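PDB 2R7H: putative D-alanine N-acetyltransferase of GNAT family, which probably transfers an acetyl group from acetyl-coenzyme A to an amine acceptor, as other GNAT-family enzymes do. Local coordinates for residues Gln29-Val34 with Val51-Val56; Arg24-Gln29 with Glu58-Gly63; Arg35-Ser40 with Trp99-Pro104; Tyr68-Ala73 with Tyr82-Pro87. One frame throughout, in Å; residues are numbered along the deposited sequence.

Contact 1 (Gln29-Val34 with Val51-Val56); sequences QDALLV and VAQELV
The flat carboxamide of Gln53 has Ala31 O and Leu32 CD1 on the same side of its plane, Leu32 CD1 lying 4.4 Å from Gln53 NE2, while at the rim OE1 accepts a hydrogen bond from Arg35. This is the pairing of the two helices that follow the first strand of the GNAT fold, and both lie on one face of the central sheet. They run antiparallel, their axes at 159° and 8.4 Å apart, close enough for Ala31 to fit against the second helix. Gln53 leaves its backbone with CG anti to N (chi1 -178°), which lays CG 3.4 Å from Ala31 O; the extended chain then carries the amide past Ala31. On the other side of Ala31, Val56 CG1 presses on the backbone, 3.4 Å from Ala31 N, and also reaches CB of Asp30. The carboxylate of Asp30 is engaged away from the second helix, OD2 taking the N-H of Leu27 and a salt bridge from Arg23. From the sheet side, Phe70 and Phe72 of strand 69-75 and Tyr82 of strand 78-87 pack on the valines. Val34 and Val56 meet tip to tip, Val34 CG2 3.8 Å from Val56 CG2.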
loop_
_atom_site.group_PDB
_atom_site.type_symbol
_atom_site.label_atom_id
_atom_site.label_comp_id
_atom_site.label_asym_id
_atom_site.label_seq_id
_atom_site.Cartn_x
_atom_site.Cartn_y
_atom_site.Cartn_z
ATOM N N GLN B 29 5.438 3.602 26.851
ATOM C CA GLN B 29 4.260 4.416 27.153
ATOM C C GLN B 29 3.501 4.906 25.904
ATOM O O GLN B 29 2.298 5.175 25.965
ATOM C CB GLN B 29 4.710 5.663 27.933
ATOM N N ASP B 30 4.197 4.983 24.771
ATOM C CA ASP B 30 3.635 5.518 23.524
ATOM C C ASP B 30 2.448 4.835 22.830
ATOM O O ASP B 30 1.571 5.541 22.297
ATOM C CB ASP B 30 4.766 5.719 22.501
ATOM C CG ASP B 30 5.812 6.745 22.952
ATOM O OD1 ASP B 30 5.522 7.657 23.765
ATOM O OD2 ASP B 30 6.949 6.638 22.457
ATOM N N ALA B 31 2.448 3.503 22.808
ATOM C CA ALA B 31 1.378 2.710 22.182
ATOM C C ALA B 31 -0.009 3.109 22.700
ATOM O O ALA B 31 -0.917 3.356 21.907
ATOM C CB ALA B 31 1.612 1.226 22.422
ATOM N N LEU B 32 -0.149 3.212 24.017
ATOM C CA LEU B 32 -1.423 3.592 24.613
ATOM C C LEU B 32 -1.688 5.108 24.490
ATOM O O LEU B 32 -2.837 5.505 24.299
ATOM C CB LEU B 32 -1.502 3.142 26.066
ATOM C CG LEU B 32 -2.930 3.093 26.604
ATOM C CD1 LEU B 32 -3.731 2.016 25.834
ATOM C CD2 LEU B 32 -2.941 2.808 28.121
ATOM N N LEU B 33 -0.637 5.941 24.595
ATOM C CA LEU B 33 -0.759 7.410 24.455
ATOM C C LEU B 33 -1.227 7.741 23.055
ATOM O O LEU B 33 -2.043 8.649 22.878
ATOM C CB LEU B 33 0.567 8.136 24.770
ATOM C CG LEU B 33 1.060 8.149 26.213
ATOM C CD1 LEU B 33 2.512 8.555 26.320
ATOM C CD2 LEU B 33 0.170 9.038 27.077
ATOM N N VAL B 34 -0.675 7.033 22.064
ATOM C CA VAL B 34 -1.066 7.199 20.660
ATOM C C VAL B 34 -2.532 6.808 20.483
ATOM O O VAL B 34 -3.314 7.532 19.833
ATOM C CB VAL B 34 -0.172 6.380 19.722
ATOM C CG1 VAL B 34 -0.858 6.116 18.376
ATOM C CG2 VAL B 34 1.200 7.075 19.587
ATOM N N VAL B 51 -5.063 -0.201 14.570
ATOM C CA VAL B 51 -3.965 -0.102 13.614
ATOM C C VAL B 51 -2.957 0.932 14.168
ATOM O O VAL B 51 -1.780 0.606 14.348
ATOM C CB VAL B 51 -4.447 0.274 12.165
ATOM C CG1 VAL B 51 -3.247 0.491 11.229
ATOM C CG2 VAL B 51 -5.387 -0.803 11.604
ATOM N N ALA B 52 -3.452 2.127 14.513
ATOM C CA ALA B 52 -2.618 3.207 15.062
ATOM C C ALA B 52 -1.711 2.716 16.189
ATOM O O ALA B 52 -0.507 2.968 16.167
ATOM C CB ALA B 52 -3.483 4.382 15.509
ATOM N N GLN B 53 -2.274 1.948 17.117
ATOM C CA GLN B 53 -1.517 1.400 18.238
ATOM C C GLN B 53 -0.575 0.265 17.830
ATOM O O GLN B 53 0.539 0.179 18.363
ATOM C CB GLN B 53 -2.470 0.901 19.324
ATOM C CG GLN B 53 -1.757 0.352 20.574
ATOM C CD GLN B 53 -2.710 -0.115 21.648
ATOM O OE1 GLN B 53 -3.919 -0.033 21.497
ATOM N NE2 GLN B 53 -2.160 -0.621 22.742
ATOM N N GLU B 54 -1.014 -0.593 16.904
ATOM C CA GLU B 54 -0.204 -1.739 16.449
ATOM C C GLU B 54 1.122 -1.301 15.824
ATOM O O GLU B 54 2.158 -1.931 16.078
ATOM C CB GLU B 54 -0.996 -2.635 15.484
ATOM N N LEU B 55 1.091 -0.222 15.033
ATOM C CA LEU B 55 2.303 0.335 14.407
ATOM C C LEU B 55 3.352 0.746 15.449
ATOM O O LEU B 55 4.539 0.606 15.204
ATOM C CB LEU B 55 1.964 1.554 13.549
ATOM C CG LEU B 55 1.051 1.395 12.328
ATOM C CD1 LEU B 55 0.805 2.736 11.646
ATOM C CD2 LEU B 55 1.611 0.401 11.331
ATOM N N VAL B 56 2.903 1.280 16.588
ATOM C CA VAL B 56 3.799 1.697 17.656
ATOM C C VAL B 56 4.385 0.455 18.337
ATOM O O VAL B 56 5.567 0.439 18.702
ATOM C CB VAL B 56 3.099 2.606 18.681
ATOM C CG1 VAL B 56 4.044 2.944 19.810
ATOM C CG2 VAL B 56 2.583 3.889 18.014
#

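Contact 2 (Arg24-Gln29 with Glu58-Gly63); sequences RQVLPQ and EHLMHG
Val26, extended at phi/psi -91°/126° within the loop, comes alongside the C-terminal part of helix 46-61, with its CA 6.8 Å from that of Leu60. Its two methyls divide the work. CG2 sits over one face of the His59 imidazole, 3.7 Å from the ring centroid and 25° off the normal, a CH-pi contact displaced to the CD2 side of the ring. Gly63 O lies over the opposite face, out toward the rim. The ring's rotation is fixed by a polar contact as well: ND1 is hydrogen-bonded to Tyr68 O. Val26 CG1 turns to Leu60 instead, 3.7 Å from its CG. The two branches of Leu60 then spread along the loop, CD2 staying by Val26 while CD1 goes on to Leu27 O at 3.6 Å and Pro28 CA at 3.8 Å. The chemistry across this junction is apolar, and it lies at the surface, with Leu60 and Pro28 exposed. In the GNAT fold it joins the link between strand 21-23 and helix 30-41 to helix 46-61; Val26 also touches Phe70 and Phe72 of strand 69-75, so it lies between helix 46-61 and the sheet.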
loop_
_atom_site.group_PDB
_atom_site.type_symbol
_atom_site.label_atom_id
_atom_site.label_comp_id
_atom_site.label_asym_id
_atom_site.label_seq_id
_atom_site.Cartn_x
_atom_site.Cartn_y
_atom_site.Cartn_z
ATOM N N ARG B 24 11.501 11.460 18.541
ATOM C CA ARG B 24 11.448 10.376 17.563
ATOM C C ARG B 24 11.573 8.996 18.181
ATOM O O ARG B 24 11.186 8.025 17.548
ATOM C CB ARG B 24 12.533 10.482 16.499
ATOM C CG ARG B 24 12.313 11.410 15.339
ATOM C CD ARG B 24 12.331 12.796 15.732
ATOM N NE ARG B 24 12.270 13.666 14.566
ATOM C CZ ARG B 24 12.149 14.983 14.654
ATOM N NH1 ARG B 24 12.149 15.627 15.831
ATOM N NH2 ARG B 24 12.081 15.673 13.550
ATOM N N GLN B 25 12.155 8.894 19.377
ATOM C CA GLN B 25 12.353 7.599 20.041
ATOM C C GLN B 25 11.030 7.061 20.545
ATOM O O GLN B 25 10.318 7.794 21.180
ATOM C CB GLN B 25 13.321 7.743 21.235
ATOM C CG GLN B 25 13.762 6.395 21.857
ATOM C CD GLN B 25 14.702 6.549 23.054
ATOM O OE1 GLN B 25 14.588 7.493 23.853
ATOM N NE2 GLN B 25 15.605 5.583 23.209
ATOM N N VAL B 26 10.725 5.789 20.265
ATOM C CA VAL B 26 9.485 5.171 20.705
ATOM C C VAL B 26 9.753 4.527 22.049
ATOM O O VAL B 26 10.699 3.753 22.186
ATOM C CB VAL B 26 8.974 4.107 19.719
ATOM C CG1 VAL B 26 7.695 3.471 20.228
ATOM C CG2 VAL B 26 8.728 4.731 18.392
ATOM N N LEU B 27 8.932 4.879 23.034
ATOM C CA LEU B 27 9.024 4.361 24.382
ATOM C C LEU B 27 7.813 3.446 24.618
ATOM O O LEU B 27 6.849 3.496 23.854
ATOM C CB LEU B 27 9.012 5.522 25.382
ATOM C CG LEU B 27 10.074 6.605 25.136
ATOM C CD1 LEU B 27 9.920 7.732 26.124
ATOM C CD2 LEU B 27 11.478 6.044 25.196
ATOM N N PRO B 28 7.864 2.580 25.652
ATOM C CA PRO B 28 6.716 1.687 25.970
ATOM C C PRO B 28 5.370 2.398 26.271
ATOM O O PRO B 28 4.298 1.849 25.961
ATOM C CB PRO B 28 7.207 0.929 27.200
ATOM C CG PRO B 28 8.692 0.973 27.091
ATOM C CD PRO B 28 8.998 2.327 26.558
ATOM N N GLN B 29 5.438 3.602 26.851
ATOM C CA GLN B 29 4.260 4.416 27.153
ATOM C C GLN B 29 3.501 4.906 25.904
ATOM O O GLN B 29 2.298 5.175 25.965
ATOM C CB GLN B 29 4.710 5.663 27.933
ATOM N N GLU B 58 4.751 -2.616 16.898
ATOM C CA GLU B 58 5.699 -3.268 15.968
ATOM C C GLU B 58 7.071 -2.549 15.995
ATOM O O GLU B 58 8.103 -3.209 15.841
ATOM C CB GLU B 58 5.148 -3.405 14.525
ATOM C CG GLU B 58 4.047 -4.446 14.329
ATOM N N HIS B 59 7.080 -1.222 16.184
ATOM C CA HIS B 59 8.337 -0.464 16.290
ATOM C C HIS B 59 9.021 -0.862 17.603
ATOM O O HIS B 59 10.249 -0.884 17.667
ATOM C CB HIS B 59 8.116 1.039 16.255
ATOM C CG HIS B 59 9.385 1.831 16.185
ATOM N ND1 HIS B 59 9.811 2.449 15.030
ATOM C CD2 HIS B 59 10.331 2.092 17.119
ATOM C CE1 HIS B 59 10.955 3.065 15.258
ATOM N NE2 HIS B 59 11.292 2.863 16.517
ATOM N N LEU B 60 8.232 -1.118 18.652
ATOM C CA LEU B 60 8.784 -1.588 19.928
ATOM C C LEU B 60 9.253 -3.058 19.853
ATOM O O LEU B 60 10.256 -3.389 20.480
ATOM C CB LEU B 60 7.800 -1.389 21.096
ATOM C CG LEU B 60 7.641 0.033 21.633
ATOM C CD1 LEU B 60 6.434 0.140 22.550
ATOM C CD2 LEU B 60 8.915 0.456 22.346
HETATM N N MSE B 61 8.546 -3.918 19.097
HETATM C CA MSE B 61 8.900 -5.358 18.933
HETATM C C MSE B 61 9.923 -5.673 17.808
HETATM O O MSE B 61 10.234 -6.851 17.578
HETATM C CB MSE B 61 7.635 -6.208 18.708
ATOM N N HIS B 62 10.411 -4.648 17.096
ATOM C CA HIS B 62 11.396 -4.806 16.012
ATOM C C HIS B 62 12.411 -3.657 16.031
ATOM O O HIS B 62 13.605 -3.892 16.233
ATOM C CB HIS B 62 10.731 -4.903 14.623
ATOM C CG HIS B 62 9.735 -6.021 14.497
ATOM N ND1 HIS B 62 10.103 -7.351 14.496
ATOM C CD2 HIS B 62 8.388 -6.007 14.330
ATOM C CE1 HIS B 62 9.027 -8.106 14.364
ATOM N NE2 HIS B 62 7.973 -7.316 14.263
ATOM N N GLY B 63 11.931 -2.425 15.851
ATOM C CA GLY B 63 12.774 -1.208 15.820
ATOM C C GLY B 63 12.501 -0.565 14.483
ATOM O O GLY B 63 11.406 -0.728 13.947
#

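Contact 3 (Arg35-Ser40 with Trp99-Pro104); sequences RRVVES and WIAVAP
Val37 and Val38 set the first helix of the GNAT fold down on Ala101, in the strand whose C-terminal end, here running into Ala103-Pro104, leads to the loop and helix that in this family bind the pyrophosphate of acetyl-coenzyme A. Helix 35-40 and strand 99-102 run almost perpendicular, at 83°, with their axes 7.5 Å apart. The small Ala101 permits that closeness. Val37 has CG1 anti to its backbone N (chi1 168°), and this methyl does the touching: it lies 3.7 Å from Ala101 CB and 3.5 Å from the carbonyl oxygen of the same residue. Val38 approaches Ala101 CB more loosely with CG2 and also touches Ala49, Ala52 and Tyr82, so it ties in helix 46-61. Val102 points to the other face of the sheet, where Leu111 and Leu115 of helix 111-125 receive it. Trp99, at the start of the strand segment, lines the pocket that holds 2-ethoxyethanol in the crystal; its indole packs edge-to-face with Phe44 and also touches Leu55. On the outer side of helix 35-40, Arg35 NE forms a salt bridge to Glu39 OE2, meeting it from above the carboxylate plane, and Arg35 NH1 has a further partner in Asp50. At the end of the helix segment, Ser40 abuts the turn after the strand. Its OG is modelled very close to Val37 O, one turn back, and faces Ala103 CA at 3.7 Å. The fit against the proline is tight: Pro104 CD stands 3.2 Å from Ser40 OG and 3.4 Å from Ser40 CB.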
loop_
_atom_site.group_PDB
_atom_site.type_symbol
_atom_site.label_atom_id
_atom_site.label_comp_id
_atom_site.label_asym_id
_atom_site.label_seq_id
_atom_site.Cartn_x
_atom_site.Cartn_y
_atom_site.Cartn_z
ATOM N N ARG B 35 -2.900 5.676 21.071
ATOM C CA ARG B 35 -4.288 5.219 20.974
ATOM C C ARG B 35 -5.213 6.294 21.509
ATOM O O ARG B 35 -6.149 6.667 20.823
ATOM C CB ARG B 35 -4.534 3.929 21.725
ATOM C CG ARG B 35 -5.863 3.327 21.293
ATOM C CD ARG B 35 -6.331 2.186 22.117
ATOM N NE ARG B 35 -7.587 1.753 21.509
ATOM C CZ ARG B 35 -7.719 0.884 20.506
ATOM N NH1 ARG B 35 -6.672 0.235 20.043
ATOM N NH2 ARG B 35 -8.948 0.620 20.011
ATOM N N ARG B 36 -4.928 6.829 22.692
ATOM C CA ARG B 36 -5.762 7.894 23.278
ATOM C C ARG B 36 -5.795 9.167 22.409
ATOM O O ARG B 36 -6.850 9.789 22.290
ATOM C CB ARG B 36 -5.380 8.170 24.757
ATOM N N VAL B 37 -4.672 9.508 21.746
ATOM C CA VAL B 37 -4.633 10.672 20.858
ATOM C C VAL B 37 -5.590 10.401 19.722
ATOM O O VAL B 37 -6.455 11.224 19.426
ATOM C CB VAL B 37 -3.210 10.991 20.251
ATOM C CG1 VAL B 37 -3.316 12.027 19.122
ATOM C CG2 VAL B 37 -2.219 11.484 21.325
ATOM N N VAL B 38 -5.413 9.242 19.093
ATOM C CA VAL B 38 -6.236 8.807 17.969
ATOM C C VAL B 38 -7.736 8.755 18.293
ATOM O O VAL B 38 -8.571 9.166 17.478
ATOM C CB VAL B 38 -5.682 7.455 17.420
ATOM C CG1 VAL B 38 -6.740 6.709 16.735
ATOM C CG2 VAL B 38 -4.395 7.703 16.585
ATOM N N GLU B 39 -8.058 8.235 19.473
ATOM C CA GLU B 39 -9.451 8.142 19.944
ATOM C C GLU B 39 -10.063 9.487 20.228
ATOM O O GLU B 39 -11.250 9.627 20.063
ATOM C CB GLU B 39 -9.554 7.261 21.167
ATOM C CG GLU B 39 -9.334 5.791 20.832
ATOM C CD GLU B 39 -9.464 4.903 22.057
ATOM O OE1 GLU B 39 -9.333 5.386 23.207
ATOM O OE2 GLU B 39 -9.680 3.699 21.844
ATOM N N SER B 40 -9.262 10.474 20.629
ATOM C CA SER B 40 -9.754 11.822 20.893
ATOM C C SER B 40 -10.163 12.614 19.633
ATOM O O SER B 40 -10.930 13.563 19.729
ATOM C CB SER B 40 -8.703 12.621 21.642
ATOM O OG SER B 40 -7.633 12.991 20.810
ATOM N N TRP B 99 -0.533 9.288 8.941
ATOM C CA TRP B 99 -1.457 10.321 9.477
ATOM C C TRP B 99 -0.766 11.221 10.472
ATOM O O TRP B 99 0.349 10.924 10.911
ATOM C CB TRP B 99 -2.773 9.764 10.112
ATOM C CG TRP B 99 -2.453 8.740 11.066
ATOM C CD1 TRP B 99 -1.972 8.926 12.315
ATOM C CD2 TRP B 99 -2.532 7.323 10.861
ATOM N NE1 TRP B 99 -1.734 7.726 12.889
ATOM C CE2 TRP B 99 -2.068 6.721 12.025
ATOM C CE3 TRP B 99 -2.924 6.512 9.793
ATOM C CZ2 TRP B 99 -2.009 5.351 12.187
ATOM C CZ3 TRP B 99 -2.856 5.155 9.947
ATOM C CH2 TRP B 99 -2.417 4.584 11.147
ATOM N N ILE B 100 -1.378 12.380 10.680
ATOM C CA ILE B 100 -0.970 13.314 11.683
ATOM C C ILE B 100 -2.216 13.404 12.601
ATOM O O ILE B 100 -3.283 13.723 12.113
ATOM C CB ILE B 100 -0.603 14.697 11.158
ATOM C CG1 ILE B 100 0.596 14.604 10.228
ATOM C CG2 ILE B 100 -0.225 15.629 12.370
ATOM C CD1 ILE B 100 1.009 15.905 9.635
ATOM N N ALA B 101 -2.092 13.071 13.886
ATOM C CA ALA B 101 -3.214 13.163 14.853
ATOM C C ALA B 101 -2.832 14.127 15.986
ATOM O O ALA B 101 -1.792 13.977 16.612
ATOM C CB ALA B 101 -3.575 11.752 15.428
ATOM N N VAL B 102 -3.689 15.114 16.247
ATOM C CA VAL B 102 -3.505 16.115 17.323
ATOM C C VAL B 102 -4.720 16.058 18.264
ATOM O O VAL B 102 -5.862 15.993 17.784
ATOM C CB VAL B 102 -3.376 17.534 16.732
ATOM C CG1 VAL B 102 -3.451 18.621 17.813
ATOM C CG2 VAL B 102 -2.048 17.650 15.933
ATOM N N ALA B 103 -4.480 16.089 19.576
ATOM C CA ALA B 103 -5.568 16.064 20.577
ATOM C C ALA B 103 -6.471 17.299 20.368
ATOM O O ALA B 103 -5.968 18.340 19.949
ATOM C CB ALA B 103 -5.009 16.044 21.957
ATOM N N PRO B 104 -7.796 17.183 20.620
ATOM C CA PRO B 104 -8.722 18.316 20.385
ATOM C C PRO B 104 -8.334 19.635 21.030
ATOM O O PRO B 104 -8.481 20.677 20.391
ATOM C CB PRO B 104 -10.070 17.805 20.938
ATOM C CG PRO B 104 -9.714 16.656 21.837
ATOM C CD PRO B 104 -8.535 16.024 21.164
#

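Contact 4 (Tyr68-Ala73 with Tyr82-Pro87); sequences YHFVFA and YACYGP
His69 and Tyr85 form a hydrogen-bonded pair of an antiparallel hairpin, strands 69-75 and 78-87 of the GNAT sheet. His69 N donates a hydrogen bond to Tyr85 O at 2.7 Å, nearly along the C=O axis, and Tyr85 N returns a bond to His69 O. The next such pair repeats the exchange: Val71 N donates to Ala83 O, and Ala83 N to Val71 O at 2.9 Å. Between them, CA-H groups of Phe70 and Cys84 point at Ala83 O and His69 O. Backbone bonds also run to the flanking strands, Tyr82 with Ala101, Cys84 with Tyr98 and Phe72 with Arg23, while Tyr68 O is taken by His59 ND1. On the His69 side of the sheet, His69 CB lies over the Tyr85 ring, 3.7 Å from its centroid. A water modelled doubtfully close to Tyr85 OH makes a weak bond to Phe70 O. On the other face, Phe70 and Tyr82 lie side by side, CD2 to CD2 at 4.0 Å, Cys84 SG is 3.7 Å from Phe70 CE2 in a sulfur-aromatic contact, and Phe72 CD1 packs on Tyr82 CB. The hydroxyl of Tyr82 is hydrogen-bonded to Trp99 NE1. Tyr68 lines, with Tyr98 and Trp99, the pocket that holds 2-ethoxyethanol, probably from the crystallisation liquor. With the backbone bonds in the sheet, Phe70, Phe72, Tyr82 and Cys84 present rings and sulfur to helices 30-41 and 46-61.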
loop_
_atom_site.group_PDB
_atom_site.type_symbol
_atom_site.label_atom_id
_atom_site.label_comp_id
_atom_site.label_asym_id
_atom_site.label_seq_id
_atom_site.Cartn_x
_atom_site.Cartn_y
_atom_site.Cartn_z
ATOM N N TYR B 68 8.132 1.857 10.084
ATOM C CA TYR B 68 7.198 2.841 10.609
ATOM C C TYR B 68 8.007 3.760 11.527
ATOM O O TYR B 68 8.610 3.310 12.489
ATOM C CB TYR B 68 6.027 2.195 11.363
ATOM C CG TYR B 68 5.231 1.282 10.481
ATOM C CD1 TYR B 68 4.555 1.810 9.396
ATOM C CD2 TYR B 68 5.118 -0.079 10.738
ATOM C CE1 TYR B 68 3.828 1.025 8.535
ATOM C CE2 TYR B 68 4.383 -0.903 9.868
ATOM C CZ TYR B 68 3.744 -0.324 8.759
ATOM O OH TYR B 68 2.993 -1.054 7.864
ATOM N N HIS B 69 7.992 5.045 11.197
ATOM C CA HIS B 69 8.675 6.093 11.915
ATOM C C HIS B 69 7.631 7.006 12.516
ATOM O O HIS B 69 6.512 7.117 11.999
ATOM C CB HIS B 69 9.566 6.847 10.946
ATOM C CG HIS B 69 10.615 5.986 10.338
ATOM N ND1 HIS B 69 11.915 5.982 10.790
ATOM C CD2 HIS B 69 10.544 5.035 9.378
ATOM C CE1 HIS B 69 12.617 5.113 10.081
ATOM N NE2 HIS B 69 11.809 4.521 9.222
ATOM N N PHE B 70 8.037 7.689 13.580
ATOM C CA PHE B 70 7.175 8.558 14.364
ATOM C C PHE B 70 7.826 9.858 14.797
ATOM O O PHE B 70 9.034 9.889 15.010
ATOM C CB PHE B 70 6.831 7.822 15.684
ATOM C CG PHE B 70 6.081 6.545 15.492
ATOM C CD1 PHE B 70 6.748 5.346 15.325
ATOM C CD2 PHE B 70 4.712 6.555 15.418
ATOM C CE1 PHE B 70 6.055 4.160 15.102
ATOM C CE2 PHE B 70 4.023 5.381 15.188
ATOM C CZ PHE B 70 4.703 4.184 15.029
ATOM N N VAL B 71 7.011 10.919 14.898
ATOM C CA VAL B 71 7.448 12.228 15.477
ATOM C C VAL B 71 6.326 12.512 16.487
ATOM O O VAL B 71 5.169 12.666 16.090
ATOM C CB VAL B 71 7.539 13.430 14.496
ATOM C CG1 VAL B 71 7.956 14.684 15.294
ATOM C CG2 VAL B 71 8.503 13.163 13.320
ATOM N N PHE B 72 6.644 12.476 17.780
ATOM C CA PHE B 72 5.677 12.728 18.845
ATOM C C PHE B 72 5.847 14.153 19.375
ATOM O O PHE B 72 6.957 14.530 19.697
ATOM C CB PHE B 72 5.907 11.760 20.018
ATOM C CG PHE B 72 5.884 10.296 19.633
ATOM C CD1 PHE B 72 4.693 9.670 19.350
ATOM C CD2 PHE B 72 7.057 9.552 19.576
ATOM C CE1 PHE B 72 4.659 8.339 19.003
ATOM C CE2 PHE B 72 7.032 8.216 19.251
ATOM C CZ PHE B 72 5.821 7.605 18.960
ATOM N N ALA B 73 4.774 14.951 19.412
ATOM C CA ALA B 73 4.802 16.315 19.960
ATOM C C ALA B 73 4.351 16.175 21.429
ATOM O O ALA B 73 3.231 15.695 21.690
ATOM C CB ALA B 73 3.850 17.228 19.178
ATOM N N TYR B 82 0.903 13.577 17.219
ATOM C CA TYR B 82 2.008 12.852 16.605
ATOM C C TYR B 82 1.755 12.625 15.127
ATOM O O TYR B 82 0.628 12.816 14.637
ATOM C CB TYR B 82 2.253 11.490 17.297
ATOM C CG TYR B 82 1.376 10.365 16.835
ATOM C CD1 TYR B 82 0.010 10.374 17.060
ATOM C CD2 TYR B 82 1.926 9.254 16.219
ATOM C CE1 TYR B 82 -0.797 9.347 16.610
ATOM C CE2 TYR B 82 1.133 8.224 15.771
ATOM C CZ TYR B 82 -0.220 8.274 15.964
ATOM O OH TYR B 82 -0.988 7.223 15.532
ATOM N N ALA B 83 2.820 12.227 14.437
ATOM C CA ALA B 83 2.778 11.895 13.006
ATOM C C ALA B 83 3.391 10.485 12.886
ATOM O O ALA B 83 4.301 10.140 13.645
ATOM C CB ALA B 83 3.557 12.843 12.223
ATOM N N CYS B 84 2.862 9.689 11.971
ATOM C CA CYS B 84 3.296 8.320 11.692
ATOM C C CYS B 84 3.612 8.313 10.179
ATOM O O CYS B 84 2.822 8.795 9.332
ATOM C CB CYS B 84 2.185 7.305 12.013
ATOM S SG CYS B 84 2.773 5.625 11.667
ATOM N N TYR B 85 4.775 7.810 9.812
ATOM C CA TYR B 85 5.163 7.799 8.402
ATOM C C TYR B 85 6.215 6.730 8.128
ATOM O O TYR B 85 6.714 6.110 9.033
ATOM C CB TYR B 85 5.696 9.204 7.998
ATOM C CG TYR B 85 7.055 9.516 8.527
ATOM C CD1 TYR B 85 7.251 9.976 9.808
ATOM C CD2 TYR B 85 8.181 9.286 7.730
ATOM C CE1 TYR B 85 8.526 10.211 10.264
ATOM C CE2 TYR B 85 9.413 9.528 8.160
ATOM C CZ TYR B 85 9.600 9.980 9.421
ATOM O OH TYR B 85 10.883 10.183 9.816
ATOM N N GLY B 86 6.569 6.528 6.859
ATOM C CA GLY B 86 7.578 5.520 6.568
ATOM C C GLY B 86 7.945 5.407 5.118
ATOM O O GLY B 86 7.247 5.926 4.259
ATOM N N PRO B 87 9.085 4.745 4.828
ATOM C CA PRO B 87 9.402 4.624 3.401
ATOM C C PRO B 87 8.440 3.701 2.660
ATOM O O PRO B 87 7.977 2.685 3.191
ATOM C CB PRO B 87 10.792 4.025 3.398
ATOM C CG PRO B 87 10.837 3.191 4.684
ATOM C CD PRO B 87 10.110 4.104 5.661
HETATM O O HOH W 1 11.133 10.180 12.324
#

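Overall arrangement
Contacts 1, 3 and 4 are buried, while contact 2 lies at the surface. Contacts 1 and 2 both use helix 46-61, contacts 1 and 3 both use helix 30-41, and contacts 3 and 4 reach neighbouring strands of one sheet, joined by a backbone bond from Tyr82 N to Ala101 O. Only contact 4 is built on hydrogen bonds between its segments; the other three rest largely on apolar packing, and several polar ends (Asp30, His59, Gln53) have partners outside their pair. Phe70 ties contact 4 to Val56 of contact 1 and Val26 of contact 2, whereas contacts 2 and 3, centres about 18 Å apart, do not touch.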